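Local coordinates for nicotinate-nucleotide pyrophosphorylase (Ehrlichia chaffeensis, PDB 3L0G), which probably converts quinolinate into nicotinate mononucleotide by decarboxylating phosphoribosyl transfer, a step in NAD+ biosynthesis, at residues L196-L201 with E208-E213; S172-L177 with L182-H187. All coordinates share one frame; numbering follows the deposited sequence.

Contact 1 of 2, residues L196-L201 with E208-E213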
loop_
_atom_site.group_PDB
_atom_site.type_symbol
_atom_site.label_atom_id
_atom_site.label_comp_id
_atom_site.label_asym_id
_atom_site.label_seq_id
_atom_site.Cartn_x
_atom_site.Cartn_y
_atom_site.Cartn_z
ATOM N N LEU C 196 -16.000 -35.704 7.107
ATOM C CA LEU C 196 -16.968 -34.597 7.284
ATOM C C LEU C 196 -16.435 -33.274 6.733
ATOM O O LEU C 196 -17.177 -32.509 6.118
ATOM C CB LEU C 196 -17.385 -34.444 8.746
ATOM C CG LEU C 196 -18.429 -33.366 9.032
ATOM C CD1 LEU C 196 -19.832 -33.772 8.529
ATOM C CD2 LEU C 196 -18.453 -33.115 10.535
ATOM N N ALA C 197 -15.147 -33.005 6.924
ATOM C CA ALA C 197 -14.531 -31.800 6.338
ATOM C C ALA C 197 -14.691 -31.762 4.807
ATOM O O ALA C 197 -15.131 -30.735 4.234
ATOM C CB ALA C 197 -13.017 -31.690 6.741
ATOM N N ILE C 198 -14.340 -32.861 4.135
ATOM C CA ILE C 198 -14.391 -32.897 2.678
ATOM C C ILE C 198 -15.849 -32.774 2.220
ATOM O O ILE C 198 -16.157 -32.016 1.274
ATOM C CB ILE C 198 -13.777 -34.198 2.089
ATOM C CG1 ILE C 198 -12.256 -34.254 2.359
ATOM C CG2 ILE C 198 -14.035 -34.257 0.569
ATOM C CD1 ILE C 198 -11.645 -35.657 2.257
ATOM N N GLN C 199 -16.743 -33.535 2.866
ATOM C CA GLN C 199 -18.173 -33.448 2.536
ATOM C C GLN C 199 -18.705 -32.013 2.571
ATOM O O GLN C 199 -19.406 -31.570 1.624
ATOM C CB GLN C 199 -19.023 -34.325 3.467
ATOM C CG GLN C 199 -18.953 -35.853 3.165
ATOM C CD GLN C 199 -19.842 -36.687 4.121
ATOM O OE1 GLN C 199 -19.830 -37.931 4.101
ATOM N NE2 GLN C 199 -20.627 -35.992 4.950
ATOM N N ARG C 200 -18.396 -31.298 3.664
ATOM C CA ARG C 200 -18.855 -29.901 3.826
ATOM C C ARG C 200 -18.279 -28.970 2.781
ATOM O O ARG C 200 -18.997 -28.135 2.222
ATOM C CB ARG C 200 -18.490 -29.366 5.217
ATOM C CG ARG C 200 -19.371 -29.933 6.309
ATOM C CD ARG C 200 -18.907 -29.438 7.622
ATOM N NE ARG C 200 -19.790 -29.819 8.715
ATOM C CZ ARG C 200 -19.606 -29.422 9.973
ATOM N NH1 ARG C 200 -18.572 -28.645 10.294
ATOM N NH2 ARG C 200 -20.455 -29.804 10.909
ATOM N N LEU C 201 -16.973 -29.091 2.535
ATOM C CA LEU C 201 -16.325 -28.269 1.535
ATOM C C LEU C 201 -16.961 -28.496 0.169
ATOM O O LEU C 201 -17.316 -27.535 -0.500
ATOM C CB LEU C 201 -14.808 -28.497 1.465
ATOM C CG LEU C 201 -14.067 -27.446 0.614
ATOM C CD1 LEU C 201 -12.883 -26.810 1.348
ATOM C CD2 LEU C 201 -13.668 -28.055 -0.725
ATOM N N GLU C 208 -14.282 -27.752 -6.667
ATOM C CA GLU C 208 -13.003 -27.173 -6.197
ATOM C C GLU C 208 -11.979 -28.285 -6.088
ATOM O O GLU C 208 -12.294 -29.377 -5.619
ATOM C CB GLU C 208 -13.098 -26.507 -4.817
ATOM C CG GLU C 208 -13.325 -24.982 -4.830
ATOM C CD GLU C 208 -12.186 -24.165 -5.383
ATOM O OE1 GLU C 208 -11.008 -24.564 -5.216
ATOM O OE2 GLU C 208 -12.481 -23.099 -5.977
ATOM N N TYR C 209 -10.761 -27.988 -6.520
ATOM C CA TYR C 209 -9.642 -28.888 -6.358
ATOM C C TYR C 209 -9.390 -29.034 -4.859
ATOM O O TYR C 209 -9.287 -28.015 -4.148
ATOM C CB TYR C 209 -8.422 -28.278 -7.041
ATOM C CG TYR C 209 -7.198 -29.134 -7.110
ATOM C CD1 TYR C 209 -6.851 -29.791 -8.292
ATOM C CD2 TYR C 209 -6.337 -29.219 -6.033
ATOM C CE1 TYR C 209 -5.704 -30.544 -8.364
ATOM C CE2 TYR C 209 -5.195 -29.954 -6.097
ATOM C CZ TYR C 209 -4.881 -30.623 -7.257
ATOM O OH TYR C 209 -3.728 -31.343 -7.309
ATOM N N ILE C 210 -9.279 -30.261 -4.366
ATOM C CA ILE C 210 -9.149 -30.437 -2.908
ATOM C C ILE C 210 -7.833 -31.045 -2.548
ATOM O O ILE C 210 -7.568 -32.164 -2.962
ATOM C CB ILE C 210 -10.266 -31.321 -2.320
ATOM C CG1 ILE C 210 -11.645 -30.760 -2.698
ATOM C CG2 ILE C 210 -10.100 -31.419 -0.816
ATOM C CD1 ILE C 210 -12.819 -31.404 -1.953
ATOM N N ALA C 211 -7.026 -30.297 -1.777
ATOM C CA ALA C 211 -5.820 -30.812 -1.095
ATOM C C ALA C 211 -6.060 -30.978 0.396
ATOM O O ALA C 211 -6.746 -30.165 1.001
ATOM C CB ALA C 211 -4.642 -29.878 -1.293
ATOM N N ILE C 212 -5.466 -32.018 1.004
ATOM C CA ILE C 212 -5.624 -32.255 2.440
ATOM C C ILE C 212 -4.320 -32.729 3.084
ATOM O O ILE C 212 -3.606 -33.553 2.518
ATOM C CB ILE C 212 -6.766 -33.242 2.712
ATOM C CG1 ILE C 212 -6.977 -33.459 4.233
ATOM C CG2 ILE C 212 -6.516 -34.560 1.980
ATOM C CD1 ILE C 212 -8.327 -34.202 4.602
ATOM N N GLU C 213 -3.979 -32.189 4.247
ATOM C CA GLU C 213 -2.790 -32.678 4.940
ATOM C C GLU C 213 -3.061 -33.832 5.909
ATOM O O GLU C 213 -4.005 -33.820 6.721
ATOM C CB GLU C 213 -1.960 -31.572 5.580
ATOM C CG GLU C 213 -2.669 -30.555 6.343
ATOM C CD GLU C 213 -1.719 -29.672 7.176
ATOM O OE1 GLU C 213 -1.917 -29.608 8.423
ATOM O OE2 GLU C 213 -0.782 -29.070 6.568
#

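Contact 2 of 2, residues S172-L177 with L182-H187. With FMT (formic acid), chain J.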
loop_
_atom_site.group_PDB
_atom_site.type_symbol
_atom_site.label_atom_id
_atom_site.label_comp_id
_atom_site.label_asym_id
_atom_site.label_seq_id
_atom_site.Cartn_x
_atom_site.Cartn_y
_atom_site.Cartn_z
ATOM N N SER C 172 4.500 -22.961 -6.731
ATOM C CA SER C 172 3.592 -22.634 -5.623
ATOM C C SER C 172 2.181 -23.153 -5.855
ATOM O O SER C 172 1.596 -22.843 -6.863
ATOM C CB SER C 172 3.493 -21.139 -5.467
ATOM O OG SER C 172 2.586 -20.787 -4.434
ATOM N N TYR C 173 1.644 -23.901 -4.889
ATOM C CA TYR C 173 0.234 -24.336 -4.918
ATOM C C TYR C 173 -0.748 -23.183 -4.885
ATOM O O TYR C 173 -1.727 -23.152 -5.631
ATOM C CB TYR C 173 -0.053 -25.272 -3.749
ATOM C CG TYR C 173 -1.495 -25.741 -3.691
ATOM C CD1 TYR C 173 -2.054 -26.449 -4.739
ATOM C CD2 TYR C 173 -2.281 -25.498 -2.590
ATOM C CE1 TYR C 173 -3.390 -26.884 -4.676
ATOM C CE2 TYR C 173 -3.598 -25.910 -2.531
ATOM C CZ TYR C 173 -4.158 -26.585 -3.568
ATOM O OH TYR C 173 -5.487 -27.003 -3.489
ATOM N N ARG C 174 -0.496 -22.227 -4.002
ATOM C CA ARG C 174 -1.394 -21.118 -3.819
ATOM C C ARG C 174 -0.638 -19.950 -3.200
ATOM O O ARG C 174 0.363 -20.152 -2.558
ATOM C CB ARG C 174 -2.562 -21.532 -2.920
ATOM C CG ARG C 174 -2.219 -21.705 -1.428
ATOM C CD ARG C 174 -3.435 -22.312 -0.677
ATOM N NE ARG C 174 -3.096 -22.645 0.700
ATOM C CZ ARG C 174 -3.967 -22.783 1.698
ATOM N NH1 ARG C 174 -5.267 -22.640 1.494
ATOM N NH2 ARG C 174 -3.524 -23.023 2.927
ATOM N N ASP C 175 -1.135 -18.745 -3.426
ATOM C CA ASP C 175 -0.530 -17.533 -2.922
ATOM C C ASP C 175 -0.920 -17.292 -1.479
ATOM O O ASP C 175 -0.118 -16.818 -0.697
ATOM C CB ASP C 175 -0.931 -16.332 -3.771
ATOM C CG ASP C 175 -0.240 -16.307 -5.133
ATOM O OD1 ASP C 175 0.730 -17.023 -5.373
ATOM O OD2 ASP C 175 -0.688 -15.532 -5.977
ATOM N N ASN C 176 -2.135 -17.633 -1.107
ATOM C CA ASN C 176 -2.632 -17.338 0.224
ATOM C C ASN C 176 -3.923 -18.096 0.483
ATOM O O ASN C 176 -4.193 -19.042 -0.208
ATOM C CB ASN C 176 -2.802 -15.832 0.392
ATOM C CG ASN C 176 -3.827 -15.247 -0.537
ATOM O OD1 ASN C 176 -4.643 -15.968 -1.159
ATOM N ND2 ASN C 176 -3.845 -13.913 -0.597
ATOM N N LEU C 177 -4.692 -17.722 1.488
ATOM C CA LEU C 177 -5.867 -18.494 1.881
ATOM C C LEU C 177 -7.080 -18.350 0.960
ATOM O O LEU C 177 -8.051 -19.100 1.110
ATOM C CB LEU C 177 -6.272 -18.147 3.311
ATOM C CG LEU C 177 -5.272 -18.623 4.368
ATOM C CD1 LEU C 177 -5.688 -18.140 5.731
ATOM C CD2 LEU C 177 -5.109 -20.145 4.297
ATOM N N LEU C 182 -6.868 -26.031 1.056
ATOM C CA LEU C 182 -5.908 -26.936 1.689
ATOM C C LEU C 182 -6.438 -27.186 3.078
ATOM O O LEU C 182 -6.365 -26.310 3.924
ATOM C CB LEU C 182 -4.482 -26.340 1.724
ATOM C CG LEU C 182 -3.441 -27.264 2.387
ATOM C CD1 LEU C 182 -3.358 -28.606 1.657
ATOM C CD2 LEU C 182 -2.053 -26.606 2.437
ATOM N N ILE C 183 -7.008 -28.381 3.262
ATOM C CA ILE C 183 -7.610 -28.800 4.504
ATOM C C ILE C 183 -6.476 -29.260 5.379
ATOM O O ILE C 183 -5.676 -30.103 4.975
ATOM C CB ILE C 183 -8.608 -29.967 4.271
ATOM C CG1 ILE C 183 -9.706 -29.510 3.258
ATOM C CG2 ILE C 183 -9.184 -30.465 5.601
ATOM C CD1 ILE C 183 -10.671 -30.570 2.833
ATOM N N LYS C 184 -6.418 -28.698 6.579
ATOM C CA LYS C 184 -5.269 -28.819 7.455
ATOM C C LYS C 184 -5.588 -29.627 8.673
ATOM O O LYS C 184 -6.766 -29.861 8.969
ATOM C CB LYS C 184 -4.764 -27.414 7.809
ATOM C CG LYS C 184 -4.070 -26.784 6.609
ATOM C CD LYS C 184 -3.375 -25.473 6.920
ATOM C CE LYS C 184 -2.661 -24.912 5.702
ATOM N NZ LYS C 184 -1.236 -25.377 5.516
ATOM N N ASP C 185 -4.543 -30.060 9.380
ATOM C CA ASP C 185 -4.683 -30.718 10.683
ATOM C C ASP C 185 -5.741 -30.037 11.550
ATOM O O ASP C 185 -6.608 -30.688 12.138
ATOM C CB ASP C 185 -3.327 -30.813 11.434
ATOM C CG ASP C 185 -2.664 -29.448 11.703
ATOM O OD1 ASP C 185 -3.179 -28.356 11.306
ATOM O OD2 ASP C 185 -1.610 -29.466 12.381
ATOM N N ASN C 186 -5.702 -28.716 11.594
ATOM C CA ASN C 186 -6.605 -27.968 12.488
ATOM C C ASN C 186 -8.071 -27.881 12.022
ATOM O O ASN C 186 -8.968 -27.676 12.836
ATOM C CB ASN C 186 -6.019 -26.607 12.793
ATOM C CG ASN C 186 -4.862 -26.688 13.789
ATOM O OD1 ASN C 186 -4.020 -25.779 13.852
ATOM N ND2 ASN C 186 -4.819 -27.777 14.583
ATOM N N HIS C 187 -8.315 -28.055 10.727
ATOM C CA HIS C 187 -9.693 -28.191 10.237
ATOM C C HIS C 187 -10.280 -29.513 10.690
ATOM O O HIS C 187 -11.415 -29.568 11.158
ATOM C CB HIS C 187 -9.744 -28.097 8.727
ATOM C CG HIS C 187 -9.347 -26.764 8.212
ATOM N ND1 HIS C 187 -8.169 -26.550 7.524
ATOM C CD2 HIS C 187 -9.961 -25.557 8.303
ATOM C CE1 HIS C 187 -8.074 -25.268 7.227
ATOM N NE2 HIS C 187 -9.153 -24.648 7.671
HETATM C C FMT J . 0.022 -23.433 2.340
HETATM O O1 FMT J . -0.389 -23.140 1.209
HETATM O O2 FMT J . -0.684 -23.359 3.354
HETATM O O HOH W 1 -5.888 -23.515 4.158
#

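Contact 1 of 2, residues L196-L201 with E208-E213
Leu-201 carries its CG anti to the backbone N (chi1 -169°), which sends CD2 from the helix toward the strand, while Ile-210 holds CG1 beside its own backbone N (chi1 -55°) and extends CD1 in the other direction. The two side chains therefore run past each other in opposite directions, and Leu-201 CD2 comes to rest 3.7 Å from Ile-210 CD1, with CG1 of the same isoleucine just behind at 3.9 Å from that CD2. Ile-210 CD1 also meets Ile-198 CG2 at 4.0 Å, so one methyl of the strand is wedged between branches from successive turns of the helix. The other branch of Ile-198 reaches farther along the strand, where its CD1 lies 4.3 Å from Ile-212 CD1. At the far end, Glu-208 offers only its CB to Leu-201 CD2, and its carboxylate turns away. Helix 194-204 runs nearly antiparallel to strand 210-214, their short segments 157° apart, as expected for the helix and following strand of a beta-alpha-beta crossover in the alpha/beta barrel of this enzyme family. Ile-183 of the neighbouring strand adds to the same apolar layer. Elsewhere on the helix, Arg-200 forms a salt bridge with Glu-53 of the second subunit, and Ala-197 packs on Ile-49 of that subunit. No hydrogen bond passes between helix and strand: what holds the two together here is the fit of methyl against methyl and the burial of apolar surface, not directional polar bonding.

Contact 2 of 2, residues S172-L177 with L182-H187
The guanidinium of Arg-174 has one face over Leu-182, whose CB stands 3.5 Å above the plane, centred on the group; at its edge lie a bound formic acid, presumably present as formate, a water and, near the plane, Lys-184 CE. The Tyr-173 ring approaches the same Leu-182 CB obliquely, and its hydroxyl is hydrogen-bonded to Val-181 O. This cluster sits where strand 181-183 of the alpha/beta barrel gives way to helix 185-191. Arg-174 grips the ligand with two nearly straight bonds: NE donates to O1 over 2.8 Å at an N-H...O angle of 175°, and NH2 donates to O2 over 2.9 Å. From the opposite direction Lys-184 bends at its last torsion (chi4 -89°), turning NZ to within 3.0 Å of formate O2, which thus takes bonds from both side chains. Arg-151 adds another bond to the ligand. The formate probably came from the crystallisation liquor, but such a gathering of cationic groups is consistent with a pocket for a carboxylate or phosphate of the anionic substrates. NH2 of Arg-174 also donates to the water, 2.7 Å away, which passes a hydrogen bond of 2.8 Å on to Leu-182 O. The backbone of Lys-184, the helix N-cap, is fixed by His-187: Lys-184 N donates to His-187 ND1 over 2.9 Å and lies only 7° out of the imidazole plane. His-187 NE2 is hydrogen-bonded to Thr-46 OG1 of the second subunit, and Leu-182 N to Thr-45 OG1 of that subunit. Alongside the ligand, Leu-182 CD2 is 3.6 Å from formate O2.

Running from the N terminus, the chain first makes contact 2, where the loop 172-177 turns back through residues 178-181 onto the end of strand 181-183 and the start of helix 185-191. It then continues through helix 194-204, and contact 1 closes the connection 202-207 that brings strand 210-214 in beside strand 181-183. The contacts thus follow in series, neither nested nor crossed. They join directly in the parallel sheet: Glu-213 N probably bonds to Ile-183 O, Glu-213 OE1 probably to Asp-185 N, and Ala-211 CB packs on Leu-182 CD1. Together they tie loop, strands and helices of the C-terminal domain, and both touch the second subunit.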